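Ubiquitin-conjugating enzyme E2, putative (Trypanosoma cruzi, PDB 4DS2) probably acts as an E2 ubiquitin-conjugating enzyme, carrying activated ubiquitin as a thioester and passing it, usually with an E3 ligase, to substrates. Local coordinates at residues K18-E23 and F42-D47; P97-E102 and D129-Q134. One frame throughout, in Å; residues are numbered along the deposited sequence.

Overall arrangement
Both segments of contact 1 (18-23 with 42-47) precede both of contact 2 (97-102 with 129-134) in the sequence. Their centres are about 22 Å apart, on opposite sides of the chain's centre; the nearest atoms stay about 10 Å apart without touching. Contact 1 sets the N-terminal helix 11-27 against outermost strand 40-46 of the four-stranded antiparallel sheet. Contact 2 joins the loop following strand 87-90, the other outermost strand, to the C-terminal part of helix 120-132. Contact 1 lies at the partly buried N-terminal flank of the E2 fold, whereas the touching residues of contact 2 are all buried, and its loop probably belongs to the stretch leading to the active-site cysteine, as in other E2 enzymes.

Contact 1 (K18-E23 and F42-D47); sequences KLLLEE and FSVDTD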
# COMPACT_ATOMS: atom_id res chain seq x y z
N LYS A 18 -6.15 12.85 10.41
CA LYS A 18 -6.90 12.71 11.67
C LYS A 18 -7.77 11.46 11.66
O LYS A 18 -7.91 10.79 12.68
CB LYS A 18 -7.79 13.93 11.91
CG LYS A 18 -7.03 15.23 12.09
CD LYS A 18 -7.95 16.44 12.32
CE LYS A 18 -7.20 17.77 12.43
NZ LYS A 18 -7.56 18.60 13.64
N LEU A 19 -8.35 11.15 10.50
CA LEU A 19 -9.25 9.98 10.39
C LEU A 19 -8.45 8.68 10.41
O LEU A 19 -8.87 7.73 11.06
CB LEU A 19 -10.17 10.04 9.15
CG LEU A 19 -11.58 10.63 9.42
CD1 LEU A 19 -12.35 10.90 8.13
CD2 LEU A 19 -12.45 9.76 10.32
N LEU A 20 -7.30 8.65 9.72
CA LEU A 20 -6.42 7.47 9.76
C LEU A 20 -5.89 7.17 11.17
O LEU A 20 -5.87 6.03 11.59
CB LEU A 20 -5.24 7.65 8.82
CG LEU A 20 -4.27 6.45 8.77
CD1 LEU A 20 -4.97 5.17 8.35
CD2 LEU A 20 -3.14 6.77 7.79
N LEU A 21 -5.47 8.22 11.88
CA LEU A 21 -4.92 8.12 13.24
C LEU A 21 -5.94 7.59 14.22
O LEU A 21 -5.63 6.77 15.07
CB LEU A 21 -4.43 9.50 13.70
CG LEU A 21 -3.19 10.04 12.97
CD1 LEU A 21 -2.96 11.46 13.43
CD2 LEU A 21 -1.95 9.17 13.19
N GLU A 22 -7.17 8.05 14.06
CA GLU A 22 -8.28 7.53 14.82
C GLU A 22 -8.53 6.02 14.59
O GLU A 22 -8.80 5.26 15.55
CB GLU A 22 -9.51 8.38 14.52
CG GLU A 22 -9.35 9.82 15.03
CD GLU A 22 -10.61 10.68 14.92
OE1 GLU A 22 -11.62 10.21 14.34
OE2 GLU A 22 -10.60 11.83 15.42
N GLU A 23 -8.40 5.57 13.34
CA GLU A 23 -8.61 4.16 12.99
C GLU A 23 -7.46 3.24 13.38
O GLU A 23 -7.68 2.11 13.80
CB GLU A 23 -8.76 4.01 11.49
CG GLU A 23 -9.98 4.67 10.88
CD GLU A 23 -9.79 4.89 9.38
OE1 GLU A 23 -10.35 5.89 8.85
OE2 GLU A 23 -9.07 4.06 8.73
N PHE A 42 0.12 0.02 11.78
CA PHE A 42 0.37 0.21 13.23
C PHE A 42 1.26 1.43 13.63
O PHE A 42 1.41 1.71 14.82
CB PHE A 42 0.94 -1.07 13.85
CG PHE A 42 2.35 -1.38 13.43
CD1 PHE A 42 2.60 -2.10 12.26
CD2 PHE A 42 3.44 -0.97 14.21
CE1 PHE A 42 3.91 -2.38 11.86
CE2 PHE A 42 4.74 -1.25 13.83
CZ PHE A 42 4.98 -1.95 12.65
N SER A 43 1.83 2.14 12.66
CA SER A 43 2.49 3.42 12.90
C SER A 43 2.30 4.35 11.72
O SER A 43 2.41 3.95 10.57
CB SER A 43 3.98 3.23 13.20
OG SER A 43 4.72 4.38 12.86
N VAL A 44 2.03 5.62 12.01
CA VAL A 44 1.87 6.67 11.01
C VAL A 44 2.67 7.88 11.47
O VAL A 44 2.25 8.60 12.36
CB VAL A 44 0.38 7.11 10.87
CG1 VAL A 44 0.27 8.28 9.91
CG2 VAL A 44 -0.51 5.97 10.41
N ASP A 45 3.84 8.10 10.90
CA ASP A 45 4.62 9.33 11.13
C ASP A 45 4.37 10.23 9.86
O ASP A 45 3.88 9.72 8.84
CB ASP A 45 6.12 8.99 11.43
CG ASP A 45 6.34 8.23 12.84
OD1 ASP A 45 5.67 8.50 13.86
OD2 ASP A 45 7.21 7.35 12.94
N THR A 46 4.66 11.53 9.91
CA THR A 46 4.58 12.38 8.69
C THR A 46 5.89 13.14 8.49
O THR A 46 6.77 13.14 9.36
CB THR A 46 3.51 13.48 8.75
OG1 THR A 46 3.96 14.50 9.66
CG2 THR A 46 2.16 12.98 9.20
N ASP A 47 6.00 13.81 7.35
CA ASP A 47 7.18 14.60 7.00
C ASP A 47 6.63 15.68 6.08
O ASP A 47 6.74 15.56 4.85
CB ASP A 47 8.17 13.71 6.27
CG ASP A 47 9.30 14.49 5.61
OD1 ASP A 47 9.50 15.67 5.93
OD2 ASP A 47 10.02 13.89 4.78
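The junction of N-terminal helix and first strand in this E2 (UBC) fold is made where Leu20 and Leu21 of helix 11-27 meet Val44 of strand 40-46. The backbones are nearest at Leu21 and Val44, whose CA atoms are 7.3 Å apart. No hydrogen bond crosses between residues 18-23 and 42-47; the 130 Å² they bury is an apolar contact centred on one valine. Val44 CB points toward the helix, whereas those of Ser43 and Asp45 point away, and within 42-47 Val44 alone touches 18-23. Leu17 and Val24 also touch Val44, so four helix positions spaced 3, 1 and 3 residues apart, together about two turns, gather round it; Leu17 is touched by Thr46 as well. Trp52 of strand 51-57 touches Leu20, and Leu54 touches Val44, which extends the apolar layer from the edge strand into its neighbour. Earlier in strand 40-46, Phe42 and Ser43 both face Lys55, a classic beta bulge.

The two leucines divide the valine between them. In buried Leu20, chi1 of -179° sets CG anti to the backbone N, and chi2 of 58° turns CD1 aside, so that Leu20 CD2 is the extended methyl, 3.8 Å from Val44 CG2. Leu21, more exposed, starts with its CA-CB bond lying across the line to the strand; its chi2 of 173° sets CD1 anti to CA and leaves CD2 as the branch turned to the valine. Leu21 CD2 reaches the valine's branch point, with Val44 CB at 3.9 Å and Val44 CG1 at 4.1 Å.

Contact 2 (P97-E102 and D129-Q134); sequences PLVTGE and DRVFSQ
Leu98 packs on the side chain of Arg130, the two crossing at about a right angle. Both leucine methyls lie along the guanidinium end: Leu98 CD1 is 3.6 Å from Arg130 NE, and Leu98 CD2 is 3.6 Å from Arg130 NH2. The approach of CD1 to the guanidinium is oblique. A bend at chi2 (60°) in an otherwise extended arginine chain brings this group beside the loop, and Leu98 CD1 also lies 3.8 Å from Arg130 CG.

Purely apolar contact continues through Val131. Val99 CG2 meets Val131 CG1 at 4.0 Å, again with the two side chains nearly perpendicular, while Leu98 CD1 lies 4.2 Å from Val131 CG2. Met109 of helix 108-111 touches both Arg130 and Val131, and Phe90 touches Val99. By its sequence, Ser96-Pro97-Leu98 probably occupies the place of the His-Pro-Asn motif of canonical E2 enzymes, with Leu98 where the asparagine would stand, in the stretch preceding the active-site cysteine.

Polar interactions run within each segment or to neighbours. Arg130 NH2 forms a salt bridge with Asp141, and NH1 donates to Ser137 O, so the guanidinium is held in place while the leucine packs on it. Ser133 is the first residue to leave helical backbone angles, and Asp129 O accepts from both Ser133 N and Gln134 N. In the loop, Thr100 OG1 accepts from Glu102 N at 3.0 Å, an ST turn.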
# COMPACT_ATOMS: atom_id res chain seq x y z
N PRO A 97 4.61 -8.94 -8.74
CA PRO A 97 4.28 -8.44 -10.09
C PRO A 97 3.79 -6.97 -10.11
O PRO A 97 3.85 -6.32 -11.15
CB PRO A 97 3.12 -9.34 -10.52
CG PRO A 97 2.93 -10.38 -9.44
CD PRO A 97 3.58 -9.86 -8.23
N LEU A 98 3.31 -6.49 -8.96
CA LEU A 98 2.64 -5.17 -8.89
C LEU A 98 3.61 -4.02 -8.39
O LEU A 98 3.32 -2.82 -8.53
CB LEU A 98 1.31 -5.30 -8.09
CG LEU A 98 0.20 -6.28 -8.56
CD1 LEU A 98 -0.78 -6.57 -7.42
CD2 LEU A 98 -0.58 -5.78 -9.77
N VAL A 99 4.79 -4.41 -7.92
CA VAL A 99 5.80 -3.48 -7.38
C VAL A 99 7.14 -3.56 -8.14
O VAL A 99 7.64 -4.64 -8.43
CB VAL A 99 6.08 -3.78 -5.89
CG1 VAL A 99 7.00 -2.70 -5.30
CG2 VAL A 99 4.78 -3.93 -5.11
N THR A 100 7.73 -2.40 -8.44
CA THR A 100 9.04 -2.34 -9.11
C THR A 100 10.21 -2.49 -8.10
O THR A 100 9.98 -2.53 -6.88
CB THR A 100 9.22 -1.03 -9.93
OG1 THR A 100 9.53 0.06 -9.05
CG2 THR A 100 7.98 -0.69 -10.73
N GLY A 101 11.45 -2.60 -8.59
CA GLY A 101 12.61 -2.53 -7.70
C GLY A 101 12.81 -1.17 -7.01
O GLY A 101 13.61 -1.05 -6.08
N GLU A 102 12.11 -0.13 -7.48
CA GLU A 102 12.14 1.21 -6.84
C GLU A 102 11.11 1.31 -5.69
O GLU A 102 11.20 2.20 -4.85
CB GLU A 102 11.96 2.34 -7.86
CG GLU A 102 13.26 2.72 -8.54
CD GLU A 102 13.15 3.80 -9.61
OE1 GLU A 102 12.02 4.27 -9.90
OE2 GLU A 102 14.22 4.18 -10.17
N ASP A 129 -4.18 -4.56 0.29
CA ASP A 129 -4.95 -5.72 -0.07
C ASP A 129 -4.61 -6.24 -1.47
O ASP A 129 -4.52 -7.45 -1.72
CB ASP A 129 -6.44 -5.39 0.00
CG ASP A 129 -7.29 -6.45 -0.66
OD1 ASP A 129 -7.26 -7.64 -0.20
OD2 ASP A 129 -7.99 -6.10 -1.64
N ARG A 130 -4.48 -5.32 -2.39
CA ARG A 130 -4.21 -5.68 -3.77
C ARG A 130 -2.88 -6.41 -3.89
O ARG A 130 -2.78 -7.43 -4.54
CB ARG A 130 -4.24 -4.41 -4.65
CG ARG A 130 -3.79 -4.60 -6.06
CD ARG A 130 -4.63 -5.60 -6.80
NE ARG A 130 -4.14 -5.69 -8.16
CZ ARG A 130 -4.49 -6.64 -9.02
NH1 ARG A 130 -5.33 -7.61 -8.66
NH2 ARG A 130 -4.00 -6.63 -10.26
N VAL A 131 -1.86 -5.88 -3.22
CA VAL A 131 -0.51 -6.41 -3.35
C VAL A 131 -0.24 -7.66 -2.49
O VAL A 131 0.35 -8.65 -2.95
CB VAL A 131 0.49 -5.31 -3.05
CG1 VAL A 131 1.92 -5.86 -2.99
CG2 VAL A 131 0.34 -4.24 -4.14
N PHE A 132 -0.70 -7.61 -1.24
CA PHE A 132 -0.46 -8.71 -0.30
C PHE A 132 -1.44 -9.88 -0.45
O PHE A 132 -1.11 -11.03 -0.09
CB PHE A 132 -0.54 -8.16 1.14
CG PHE A 132 0.62 -7.29 1.54
CD1 PHE A 132 1.89 -7.43 0.97
CD2 PHE A 132 0.46 -6.35 2.55
CE1 PHE A 132 2.95 -6.66 1.37
CE2 PHE A 132 1.53 -5.58 2.97
CZ PHE A 132 2.77 -5.74 2.38
N SER A 133 -2.65 -9.57 -0.94
CA SER A 133 -3.77 -10.51 -0.92
C SER A 133 -4.43 -10.80 -2.25
O SER A 133 -4.83 -11.93 -2.46
CB SER A 133 -4.80 -10.08 0.10
OG SER A 133 -4.35 -10.50 1.37
N GLN A 134 -4.56 -9.83 -3.15
CA GLN A 134 -5.25 -10.10 -4.39
C GLN A 134 -4.31 -10.11 -5.57
O GLN A 134 -4.71 -9.85 -6.69
CB GLN A 134 -6.38 -9.10 -4.65
CG GLN A 134 -7.39 -8.93 -3.50
CD GLN A 134 -8.19 -10.19 -3.12
OE1 GLN A 134 -8.24 -11.18 -3.87
NE2 GLN A 134 -8.86 -10.14 -1.96